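Local coordinates for transcriptional regulator, putative (PDB 3BJN), which probably acts as a DNA-binding transcription factor of the IclR family, represented here by its C-terminal domain alone, at residues I85-Y88 with P93-D96; Q9-A14 with A30-P35; Y38-V43 with A68-M73; L64-S69 with D96-E101. All coordinates share one frame; numbering follows the deposited sequence.

Interaction 1: residues I85-Y88 with P93-D96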
loop_
_atom_site.group_PDB
_atom_site.type_symbol
_atom_site.label_atom_id
_atom_site.label_comp_id
_atom_site.label_asym_id
_atom_site.label_seq_id
_atom_site.Cartn_x
_atom_site.Cartn_y
_atom_site.Cartn_z
ATOM N N ILE A 85 6.332 14.665 -6.353
ATOM C CA ILE A 85 4.967 14.216 -6.257
ATOM C C ILE A 85 4.215 15.066 -5.231
ATOM O O ILE A 85 3.149 15.576 -5.509
ATOM C CB ILE A 85 4.899 12.701 -5.893
ATOM C CG1 ILE A 85 5.435 11.888 -7.072
ATOM C CG2 ILE A 85 3.478 12.293 -5.584
ATOM C CD1 ILE A 85 5.728 10.416 -6.731
ATOM N N LEU A 86 4.794 15.243 -4.050
ATOM C CA LEU A 86 4.097 15.985 -2.990
ATOM C C LEU A 86 3.883 17.440 -3.450
ATOM O O LEU A 86 2.820 18.020 -3.192
ATOM C CB LEU A 86 4.883 15.935 -1.680
ATOM C CG LEU A 86 4.766 14.595 -0.931
ATOM C CD1 LEU A 86 5.469 14.728 0.401
ATOM C CD2 LEU A 86 3.329 14.191 -0.727
ATOM N N ARG A 87 4.892 18.022 -4.114
ATOM C CA ARG A 87 4.747 19.416 -4.597
ATOM C C ARG A 87 3.630 19.551 -5.646
ATOM O O ARG A 87 2.896 20.562 -5.711
ATOM C CB ARG A 87 6.071 19.997 -5.106
ATOM C CG ARG A 87 7.095 20.172 -3.968
ATOM C CD ARG A 87 8.185 21.176 -4.241
ATOM N NE ARG A 87 8.875 21.490 -2.980
ATOM C CZ ARG A 87 10.040 20.968 -2.600
ATOM N NH1 ARG A 87 10.684 20.102 -3.385
ATOM N NH2 ARG A 87 10.562 21.315 -1.427
ATOM N N TYR A 88 3.503 18.552 -6.508
ATOM C CA TYR A 88 2.397 18.574 -7.458
ATOM C C TYR A 88 1.051 18.645 -6.744
ATOM O O TYR A 88 0.168 19.373 -7.149
ATOM C CB TYR A 88 2.440 17.321 -8.311
ATOM C CG TYR A 88 1.233 17.157 -9.189
ATOM C CD1 TYR A 88 0.981 18.063 -10.226
ATOM C CD2 TYR A 88 0.341 16.101 -9.001
ATOM C CE1 TYR A 88 -0.131 17.903 -11.084
ATOM C CE2 TYR A 88 -0.781 15.932 -9.835
ATOM C CZ TYR A 88 -0.999 16.846 -10.881
ATOM O OH TYR A 88 -2.109 16.659 -11.698
ATOM N N PRO A 93 6.956 19.092 1.241
ATOM C CA PRO A 93 7.588 17.860 1.744
ATOM C C PRO A 93 8.552 18.092 2.921
ATOM O O PRO A 93 8.867 17.147 3.648
ATOM C CB PRO A 93 8.341 17.325 0.521
ATOM C CG PRO A 93 8.584 18.522 -0.343
ATOM C CD PRO A 93 7.369 19.402 -0.144
ATOM N N THR A 94 9.008 19.331 3.084
ATOM C CA THR A 94 9.990 19.666 4.123
ATOM C C THR A 94 9.363 19.816 5.508
ATOM O O THR A 94 10.089 19.943 6.499
ATOM C CB THR A 94 10.786 20.951 3.793
ATOM O OG1 THR A 94 9.935 22.091 3.939
ATOM C CG2 THR A 94 11.378 20.912 2.376
ATOM N N LEU A 95 8.032 19.788 5.594
ATOM C CA LEU A 95 7.371 19.945 6.894
ATOM C C LEU A 95 7.519 18.697 7.750
ATOM O O LEU A 95 7.588 17.571 7.233
ATOM C CB LEU A 95 5.890 20.294 6.740
ATOM C CG LEU A 95 5.524 21.596 6.034
ATOM C CD1 LEU A 95 4.022 21.673 5.903
ATOM C CD2 LEU A 95 6.061 22.827 6.786
ATOM N N ASP A 96 7.550 18.908 9.066
ATOM C CA ASP A 96 7.658 17.816 10.019
ATOM C C ASP A 96 6.550 16.788 9.891
ATOM O O ASP A 96 6.800 15.602 10.087
ATOM C CB ASP A 96 7.702 18.349 11.452
ATOM C CG ASP A 96 9.056 18.927 11.824
ATOM O OD1 ASP A 96 9.740 19.505 10.945
ATOM O OD2 ASP A 96 9.434 18.822 13.015
#
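P93 meets L86 and R87 on the last turn of helix 79-88. The two segments bury 185 Å² between them, and the contact is made by side chains.

The apolar part is L86 against P93. CD1 of L86 lies 3.9 Å from CB of P93. The leucine and the proline run alongside one another, pointing opposite ways. L86 also touches W98 and F102 of helix 96-108 and L74 of helix 67-76.

The second part is one corner of the proline over the face of a guanidinium. R87 is extended from CG to NE, which carries its guanidinium out across the proline. CG of P93 sits 3.5 Å above the guanidinium plane, over its centre. Its nearest atoms there are CZ and NH2 of R87, each 3.6 Å from P93 CG. The aliphatic part of the arginine joins in, with CG of R87 3.9 Å from CD of P93. The methyl CG2 of T94 comes in obliquely, 3.9 Å from NH2 of R87. The T94 hydroxyl is engaged elsewhere, in a hydrogen bond with D92.

L95 is the N-cap residue of the next helix. The arrangement is a short interhelical connection between helices 79-88 and 96-108 of the IclR C-terminal domain, packed back on the end of the first.

Interaction 2: residues Q9-A14 with A30-P35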
loop_
_atom_site.group_PDB
_atom_site.type_symbol
_atom_site.label_atom_id
_atom_site.label_comp_id
_atom_site.label_asym_id
_atom_site.label_seq_id
_atom_site.Cartn_x
_atom_site.Cartn_y
_atom_site.Cartn_z
ATOM N N GLN A 9 4.031 -6.669 -15.790
ATOM C CA GLN A 9 4.344 -7.053 -14.418
ATOM C C GLN A 9 5.063 -8.397 -14.424
ATOM O O GLN A 9 4.424 -9.467 -14.493
ATOM C CB GLN A 9 3.080 -7.120 -13.564
ATOM C CG GLN A 9 3.388 -7.196 -12.062
ATOM C CD GLN A 9 4.099 -5.944 -11.569
ATOM O OE1 GLN A 9 3.654 -4.833 -11.842
ATOM N NE2 GLN A 9 5.213 -6.117 -10.859
ATOM N N HIS A 10 6.395 -8.335 -14.348
ATOM C CA HIS A 10 7.251 -9.527 -14.481
ATOM C C HIS A 10 6.858 -10.676 -13.558
ATOM O O HIS A 10 6.866 -11.839 -13.976
ATOM C CB HIS A 10 8.746 -9.166 -14.299
ATOM N N ASN A 11 6.476 -10.351 -12.320
ATOM C CA ASN A 11 6.264 -11.386 -11.326
ATOM C C ASN A 11 4.818 -11.513 -10.855
ATOM O O ASN A 11 4.582 -11.844 -9.689
ATOM C CB ASN A 11 7.166 -11.134 -10.118
ATOM C CG ASN A 11 6.775 -9.875 -9.351
ATOM O OD1 ASN A 11 6.117 -8.949 -9.884
ATOM N ND2 ASN A 11 7.161 -9.837 -8.085
ATOM N N LEU A 12 3.867 -11.269 -11.753
ATOM C CA LEU A 12 2.440 -11.373 -11.402
ATOM C C LEU A 12 2.030 -12.737 -10.833
ATOM O O LEU A 12 1.227 -12.792 -9.897
ATOM C CB LEU A 12 1.564 -11.017 -12.603
ATOM C CG LEU A 12 0.073 -10.765 -12.398
ATOM C CD1 LEU A 12 -0.205 -9.593 -11.424
ATOM C CD2 LEU A 12 -0.552 -10.496 -13.767
ATOM N N ASP A 13 2.562 -13.838 -11.357
ATOM C CA ASP A 13 2.224 -15.146 -10.763
ATOM C C ASP A 13 2.590 -15.192 -9.275
ATOM O O ASP A 13 1.797 -15.655 -8.435
ATOM C CB ASP A 13 2.927 -16.303 -11.484
ATOM C CG ASP A 13 2.422 -16.514 -12.913
ATOM O OD1 ASP A 13 1.422 -15.884 -13.319
ATOM O OD2 ASP A 13 3.046 -17.314 -13.646
ATOM N N ALA A 14 3.780 -14.679 -8.958
ATOM C CA ALA A 14 4.277 -14.692 -7.577
ATOM C C ALA A 14 3.417 -13.752 -6.715
ATOM O O ALA A 14 3.037 -14.081 -5.566
ATOM C CB ALA A 14 5.748 -14.270 -7.537
ATOM N N ALA A 30 -6.827 -7.801 -0.212
ATOM C CA ALA A 30 -5.400 -7.462 -0.269
ATOM C C ALA A 30 -5.073 -7.065 -1.693
ATOM O O ALA A 30 -5.687 -7.569 -2.646
ATOM C CB ALA A 30 -4.547 -8.660 0.149
ATOM N N ALA A 31 -4.119 -6.157 -1.842
ATOM C CA ALA A 31 -3.756 -5.698 -3.184
ATOM C C ALA A 31 -2.259 -5.468 -3.315
ATOM O O ALA A 31 -1.561 -5.266 -2.317
ATOM C CB ALA A 31 -4.475 -4.414 -3.504
ATOM N N TYR A 32 -1.793 -5.508 -4.568
ATOM C CA TYR A 32 -0.440 -5.107 -4.933
ATOM C C TYR A 32 -0.553 -3.848 -5.759
ATOM O O TYR A 32 -1.242 -3.825 -6.792
ATOM C CB TYR A 32 0.191 -6.200 -5.777
ATOM C CG TYR A 32 1.581 -5.900 -6.247
ATOM C CD1 TYR A 32 2.609 -5.707 -5.337
ATOM C CD2 TYR A 32 1.858 -5.815 -7.604
ATOM C CE1 TYR A 32 3.923 -5.448 -5.795
ATOM C CE2 TYR A 32 3.145 -5.561 -8.065
ATOM C CZ TYR A 32 4.154 -5.360 -7.155
ATOM O OH TYR A 32 5.432 -5.129 -7.626
HETATM N N MSE A 33 0.113 -2.832 -5.254
HETATM C CA MSE A 33 0.091 -1.480 -5.827
HETATM C C MSE A 33 1.455 -1.128 -6.382
HETATM O O MSE A 33 2.477 -1.546 -5.827
HETATM C CB MSE A 33 -0.238 -0.477 -4.718
HETATM C CG MSE A 33 -1.275 -0.973 -3.693
HETATM SE SE MSE A 33 -3.011 -0.772 -4.594
HETATM C CE MSE A 33 -2.939 1.092 -4.370
ATOM N N VAL A 34 1.493 -0.333 -7.451
ATOM C CA VAL A 34 2.786 0.157 -7.938
ATOM C C VAL A 34 2.685 1.637 -8.215
ATOM O O VAL A 34 1.609 2.154 -8.555
ATOM C CB VAL A 34 3.345 -0.574 -9.182
ATOM C CG1 VAL A 34 3.585 -2.054 -8.880
ATOM C CG2 VAL A 34 2.457 -0.351 -10.398
ATOM N N PRO A 35 3.803 2.350 -8.011
ATOM C CA PRO A 35 3.769 3.793 -8.268
ATOM C C PRO A 35 3.912 4.080 -9.756
ATOM O O PRO A 35 4.767 3.472 -10.415
ATOM C CB PRO A 35 4.961 4.311 -7.462
ATOM C CG PRO A 35 5.931 3.159 -7.369
ATOM C CD PRO A 35 5.123 1.885 -7.501
HETATM O O HOH W 1 6.946 -7.508 -7.494
#
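Q9 and Y32 make a small, partly buried amide-to-ring-edge contact between the turn that leads into helix 12-26 and the strand 29-36 of the antiparallel sheet. The segments bury 123 Å² between them.

The amide of Q9 comes to the edge of the Y32 ring. CD of Q9 lies in the ring plane, 3.7 Å from CE2 of Y32. The amide stands almost upright to the ring, the two planes being 84° apart. NE2 of Q9 lies 3.4 Å from OH of Y32. The other amide atom, OE1 of Q9, approaches the methyl CG1 of V34 at 4.1 Å in the conformer given.

Q9 can present its amide this way because its chain bends at chi2 (63°). The rotation of the amide is then held by N11. NE2 of Q9 donates to OD1 of N11 over 3.1 Å, and the bond is nearly straight, at 170°. The acceptor lies close to the amide plane of Q9. N11 is the N-cap residue of the helix, yet its side chain makes no capping bond and reaches back to Q9 instead. On the strand side, a water lies 2.8 Å from OH of Y32 and bonds to it. The Y32 side chain also touches V15 of helix 12-26 and I138 of strand 133-143.

Q9 to L12 form a type I beta turn. The whole is a turn-to-helix entry set against the sheet of the IclR C-terminal domain, a member of the GAF clan.

Interaction 3: residues Y38-V43 with A68-M73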
loop_
_atom_site.group_PDB
_atom_site.type_symbol
_atom_site.label_atom_id
_atom_site.label_comp_id
_atom_site.label_asym_id
_atom_site.label_seq_id
_atom_site.Cartn_x
_atom_site.Cartn_y
_atom_site.Cartn_z
ATOM N N TYR A 38 2.285 10.272 -10.776
ATOM C CA TYR A 38 1.683 10.897 -9.608
ATOM C C TYR A 38 0.687 9.978 -8.886
ATOM O O TYR A 38 -0.001 10.438 -7.950
ATOM C CB TYR A 38 0.945 12.166 -10.035
ATOM C CG TYR A 38 1.814 13.286 -10.511
ATOM C CD1 TYR A 38 2.993 13.642 -9.840
ATOM C CD2 TYR A 38 1.437 14.063 -11.613
ATOM C CE1 TYR A 38 3.770 14.720 -10.260
ATOM C CE2 TYR A 38 2.187 15.125 -12.041
ATOM C CZ TYR A 38 3.360 15.479 -11.368
ATOM O OH TYR A 38 4.062 16.567 -11.836
ATOM N N ARG A 39 0.555 8.721 -9.350
ATOM C CA ARG A 39 -0.571 7.860 -8.897
ATOM C C ARG A 39 -0.121 6.485 -8.467
ATOM O O ARG A 39 0.979 6.061 -8.790
ATOM C CB ARG A 39 -1.668 7.745 -9.979
ATOM C CG ARG A 39 -2.086 9.130 -10.513
ATOM C CD ARG A 39 -3.166 9.024 -11.550
ATOM N NE ARG A 39 -4.441 8.595 -10.998
ATOM C CZ ARG A 39 -5.356 9.404 -10.456
ATOM N NH1 ARG A 39 -5.137 10.722 -10.337
ATOM N NH2 ARG A 39 -6.499 8.876 -9.988
ATOM N N ALA A 40 -0.976 5.841 -7.675
ATOM C CA ALA A 40 -0.755 4.476 -7.177
ATOM C C ALA A 40 -1.704 3.599 -7.985
ATOM O O ALA A 40 -2.921 3.756 -7.907
ATOM C CB ALA A 40 -1.079 4.403 -5.695
ATOM N N LEU A 41 -1.141 2.696 -8.775
ATOM C CA LEU A 41 -1.951 1.809 -9.596
ATOM C C LEU A 41 -2.210 0.477 -8.870
ATOM O O LEU A 41 -1.280 -0.153 -8.379
ATOM C CB LEU A 41 -1.238 1.543 -10.925
ATOM C CG LEU A 41 -1.901 0.496 -11.812
ATOM C CD1 LEU A 41 -3.230 1.011 -12.380
ATOM C CD2 LEU A 41 -0.969 0.098 -12.946
ATOM N N CYS A 42 -3.462 0.047 -8.830
ATOM C CA CYS A 42 -3.750 -1.267 -8.265
ATOM C C CYS A 42 -3.552 -2.331 -9.352
ATOM O O CYS A 42 -4.359 -2.437 -10.281
ATOM C CB CYS A 42 -5.156 -1.289 -7.712
ATOM S SG CYS A 42 -5.535 -2.888 -6.970
ATOM N N VAL A 43 -2.465 -3.087 -9.258
ATOM C CA VAL A 43 -2.112 -4.036 -10.310
ATOM C C VAL A 43 -2.800 -5.394 -10.135
ATOM O O VAL A 43 -3.198 -6.052 -11.115
ATOM C CB VAL A 43 -0.581 -4.218 -10.386
ATOM C CG1 VAL A 43 -0.186 -5.363 -11.308
ATOM C CG2 VAL A 43 0.063 -2.912 -10.882
ATOM N N ALA A 68 -2.186 4.402 3.534
ATOM C CA ALA A 68 -0.972 3.641 3.860
ATOM C C ALA A 68 -0.135 3.261 2.641
ATOM O O ALA A 68 1.072 3.354 2.708
ATOM C CB ALA A 68 -1.341 2.398 4.659
ATOM N N SER A 69 -0.772 2.852 1.539
ATOM C CA SER A 69 -0.032 2.403 0.355
ATOM C C SER A 69 0.774 3.566 -0.231
ATOM O O SER A 69 1.965 3.415 -0.540
ATOM C CB SER A 69 -1.005 1.921 -0.734
ATOM O OG SER A 69 -1.793 0.839 -0.293
ATOM N N SER A 70 0.114 4.715 -0.385
ATOM C CA SER A 70 0.789 5.928 -0.902
ATOM C C SER A 70 1.942 6.323 0.016
ATOM O O SER A 70 3.044 6.622 -0.461
ATOM C CB SER A 70 -0.168 7.122 -1.010
ATOM O OG SER A 70 -1.145 6.863 -1.990
ATOM N N LYS A 71 1.711 6.289 1.325
ATOM C CA LYS A 71 2.724 6.759 2.275
ATOM C C LYS A 71 3.946 5.829 2.363
ATOM O O LYS A 71 5.061 6.294 2.570
ATOM C CB LYS A 71 2.110 6.982 3.653
ATOM C CG LYS A 71 1.165 8.164 3.726
ATOM C CD LYS A 71 0.715 8.302 5.162
ATOM C CE LYS A 71 -0.582 9.039 5.293
ATOM N NZ LYS A 71 -1.108 8.816 6.671
ATOM N N VAL A 72 3.733 4.517 2.222
ATOM C CA VAL A 72 4.846 3.559 2.135
ATOM C C VAL A 72 5.698 3.805 0.887
ATOM O O VAL A 72 6.940 3.839 0.958
ATOM C CB VAL A 72 4.306 2.118 2.102
ATOM C CG1 VAL A 72 5.346 1.162 1.517
ATOM C CG2 VAL A 72 3.931 1.748 3.482
HETATM N N MSE A 73 5.037 4.031 -0.242
HETATM C CA MSE A 73 5.755 4.214 -1.492
HETATM C C MSE A 73 6.514 5.534 -1.464
HETATM O O MSE A 73 7.696 5.583 -1.835
HETATM C CB MSE A 73 4.810 4.082 -2.687
HETATM C CG MSE A 73 4.337 2.621 -2.801
HETATM SE SE MSE A 73 3.267 2.260 -4.374
HETATM C CE MSE A 73 2.032 3.599 -4.222
#
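M73 and A40 touch where helix 67-76 lies on the sheet. M73 is a selenomethionine, and its side chain can be followed outward from the helix.

CB points toward the strand but does not reach it. CG stands anti to the carbonyl carbon, beside the backbone N, with chi1 at -68°. It too stops short of segment 38-43. SE passes close to P35 of the adjacent strand 29-36. A turn about the CG-SE bond (chi3 -51°) swings the terminal methyl toward A40. CE is therefore the atom that makes the contact. It lies 3.5 Å from CB of A40 and 4.2 Å from CA of A40. The alanine answers with its single methyl, which points toward the helix from the strand. A methyl-to-methyl meeting of this kind is purely apolar, and its residues are buried.

S70, three residues and about one turn earlier on the helix, flanks the pair. Its OG is 4.4 Å from CB of A40, a loose approach. The S70 hydroxyl is hydrogen-bonded to the backbone O of R66. L64 closes in on both A40 and M73.

The two segments bury 88 Å². The single methyl of A40 is consistent with the close approach of helix and strand, where CA of A40 lies 6.6 Å from CA of S70. The arrangement is a helix laid on one face of an antiparallel sheet, as in the GAF-like fold of IclR C-terminal domains.

Interaction 4: residues L64-S69 with D96-E101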
loop_
_atom_site.group_PDB
_atom_site.type_symbol
_atom_site.label_atom_id
_atom_site.label_comp_id
_atom_site.label_asym_id
_atom_site.label_seq_id
_atom_site.Cartn_x
_atom_site.Cartn_y
_atom_site.Cartn_z
ATOM N N LEU A 64 -1.144 9.509 -5.471
ATOM C CA LEU A 64 -0.107 9.062 -4.561
ATOM C C LEU A 64 0.070 10.132 -3.495
ATOM O O LEU A 64 0.935 11.031 -3.599
ATOM C CB LEU A 64 1.175 8.823 -5.373
ATOM C CG LEU A 64 2.191 7.739 -5.059
ATOM C CD1 LEU A 64 1.614 6.487 -4.576
ATOM C CD2 LEU A 64 3.139 7.539 -6.287
ATOM N N LEU A 65 -0.788 10.059 -2.468
ATOM C CA LEU A 65 -0.875 11.147 -1.491
ATOM C C LEU A 65 -1.477 10.677 -0.179
ATOM O O LEU A 65 -0.865 10.875 0.873
ATOM C CB LEU A 65 -1.696 12.318 -2.051
ATOM C CG LEU A 65 -2.048 13.520 -1.148
ATOM C CD1 LEU A 65 -0.752 14.255 -0.834
ATOM C CD2 LEU A 65 -3.037 14.450 -1.820
ATOM N N ARG A 66 -2.668 10.084 -0.243
ATOM C CA ARG A 66 -3.378 9.617 0.945
ATOM C C ARG A 66 -3.297 8.098 1.087
ATOM O O ARG A 66 -3.178 7.380 0.095
ATOM C CB ARG A 66 -4.847 10.038 0.901
ATOM C CG ARG A 66 -5.092 11.552 0.767
ATOM C CD ARG A 66 -4.394 12.349 1.847
ATOM N NE ARG A 66 -4.612 13.790 1.676
ATOM C CZ ARG A 66 -3.864 14.749 2.231
ATOM N NH1 ARG A 66 -2.826 14.444 3.006
ATOM N NH2 ARG A 66 -4.154 16.021 1.998
ATOM N N GLY A 67 -3.378 7.634 2.333
ATOM C CA GLY A 67 -3.491 6.198 2.605
ATOM C C GLY A 67 -2.147 5.530 2.824
ATOM O O GLY A 67 -1.119 5.996 2.329
ATOM N N ALA A 68 -2.186 4.402 3.534
ATOM C CA ALA A 68 -0.972 3.641 3.860
ATOM C C ALA A 68 -0.135 3.261 2.641
ATOM O O ALA A 68 1.072 3.354 2.708
ATOM C CB ALA A 68 -1.341 2.398 4.659
ATOM N N SER A 69 -0.772 2.852 1.539
ATOM C CA SER A 69 -0.032 2.403 0.355
ATOM C C SER A 69 0.774 3.566 -0.231
ATOM O O SER A 69 1.965 3.415 -0.540
ATOM C CB SER A 69 -1.005 1.921 -0.734
ATOM O OG SER A 69 -1.793 0.839 -0.293
ATOM N N ASP A 96 7.550 18.908 9.066
ATOM C CA ASP A 96 7.658 17.816 10.019
ATOM C C ASP A 96 6.550 16.788 9.891
ATOM O O ASP A 96 6.800 15.602 10.087
ATOM C CB ASP A 96 7.702 18.349 11.452
ATOM C CG ASP A 96 9.056 18.927 11.824
ATOM O OD1 ASP A 96 9.740 19.505 10.945
ATOM O OD2 ASP A 96 9.434 18.822 13.015
ATOM N N LYS A 97 5.329 17.212 9.569
ATOM C CA LYS A 97 4.222 16.245 9.475
ATOM C C LYS A 97 4.429 15.190 8.377
ATOM O O LYS A 97 3.949 14.049 8.498
ATOM C CB LYS A 97 2.857 16.934 9.351
ATOM C CG LYS A 97 2.557 17.588 8.024
ATOM C CD LYS A 97 1.295 18.413 8.158
ATOM C CE LYS A 97 0.788 18.876 6.808
ATOM N NZ LYS A 97 -0.463 19.683 6.980
ATOM N N TRP A 98 5.154 15.568 7.322
ATOM C CA TRP A 98 5.587 14.612 6.308
ATOM C C TRP A 98 6.868 13.875 6.717
ATOM O O TRP A 98 6.917 12.642 6.703
ATOM C CB TRP A 98 5.744 15.308 4.936
ATOM C CG TRP A 98 4.422 15.550 4.278
ATOM C CD1 TRP A 98 3.802 16.756 4.094
ATOM C CD2 TRP A 98 3.519 14.550 3.784
ATOM N NE1 TRP A 98 2.581 16.565 3.487
ATOM C CE2 TRP A 98 2.378 15.224 3.294
ATOM C CE3 TRP A 98 3.573 13.158 3.693
ATOM C CZ2 TRP A 98 1.305 14.549 2.701
ATOM C CZ3 TRP A 98 2.505 12.486 3.108
ATOM C CH2 TRP A 98 1.386 13.182 2.620
ATOM N N GLN A 99 7.901 14.622 7.096
ATOM C CA GLN A 99 9.193 14.021 7.400
ATOM C C GLN A 99 9.118 13.054 8.582
ATOM O O GLN A 99 9.686 11.960 8.521
ATOM C CB GLN A 99 10.273 15.091 7.607
ATOM C CG GLN A 99 10.690 15.772 6.276
ATOM C CD GLN A 99 11.013 14.745 5.196
ATOM O OE1 GLN A 99 11.697 13.756 5.461
ATOM N NE2 GLN A 99 10.495 14.953 3.988
ATOM N N SER A 100 8.374 13.431 9.622
ATOM C CA SER A 100 8.178 12.546 10.775
ATOM C C SER A 100 7.445 11.256 10.391
ATOM O O SER A 100 7.784 10.191 10.915
ATOM C CB SER A 100 7.458 13.251 11.935
ATOM O OG SER A 100 6.125 13.573 11.569
ATOM N N GLU A 101 6.463 11.351 9.484
ATOM C CA GLU A 101 5.716 10.167 9.042
ATOM C C GLU A 101 6.648 9.238 8.275
ATOM O O GLU A 101 6.642 8.033 8.518
ATOM C CB GLU A 101 4.471 10.533 8.196
ATOM C CG GLU A 101 3.625 9.327 7.660
ATOM C CD GLU A 101 2.950 8.420 8.735
ATOM O OE1 GLU A 101 2.810 8.823 9.917
ATOM O OE2 GLU A 101 2.540 7.276 8.390
#
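W98 has its CG anti to the carbonyl carbon (chi1 -77°), and L65 has its CG anti to the backbone N (chi1 174°). These rotations send the outer edge of the indole and the end of the leucine toward each other. CD1 of L65 then lies 4.1 Å from CZ2 of W98, the two side chains crossing at about a right angle. The carbonyl O of L65 comes to the same ring in its plane, at the edge, 3.7 Å from CH2 of W98. This oxygen is buried by the contact and has no polar partner in the model.

The contact joins the loop leading into helix 67-76 to the first turn of helix 96-108, in the IclR C-terminal domain.

R66 comes from the same loop, its chain bent at chi2. NH1 of R66 approaches obliquely, 4.1 Å from CZ2 of W98, although the guanidinium and indole planes are 12° apart. CG of L65 packs over a face of this guanidinium, toward its rim. NE1 of W98 is hydrogen-bonded to OE1 of E91, which would hold the indole in its rotation. E91 also forms a long, weak ion pair with NH2 of R66.

Overall arrangement
Interactions 3 and 4 share A68 and S69 on helix 67-76, and their centres are about 11 Å apart. Interactions 1 and 4 share D96, their centres about 9 Å apart. They are tied by the side chain of Q99, whose NE2 is 2.8 Å from O of P93. Interaction 2 sits at the other end of the domain, its centre about 27 Å from that of interaction 1. It reaches interaction 3 through the neighbouring strands 29-36 and 39-45, where N of L41 is 2.8 Å from O of V34. The Y38 and Y88 rings stack, joining interactions 1 and 3. The contacts run from the entry of helix 12-26 across the sheet to the helices beyond it.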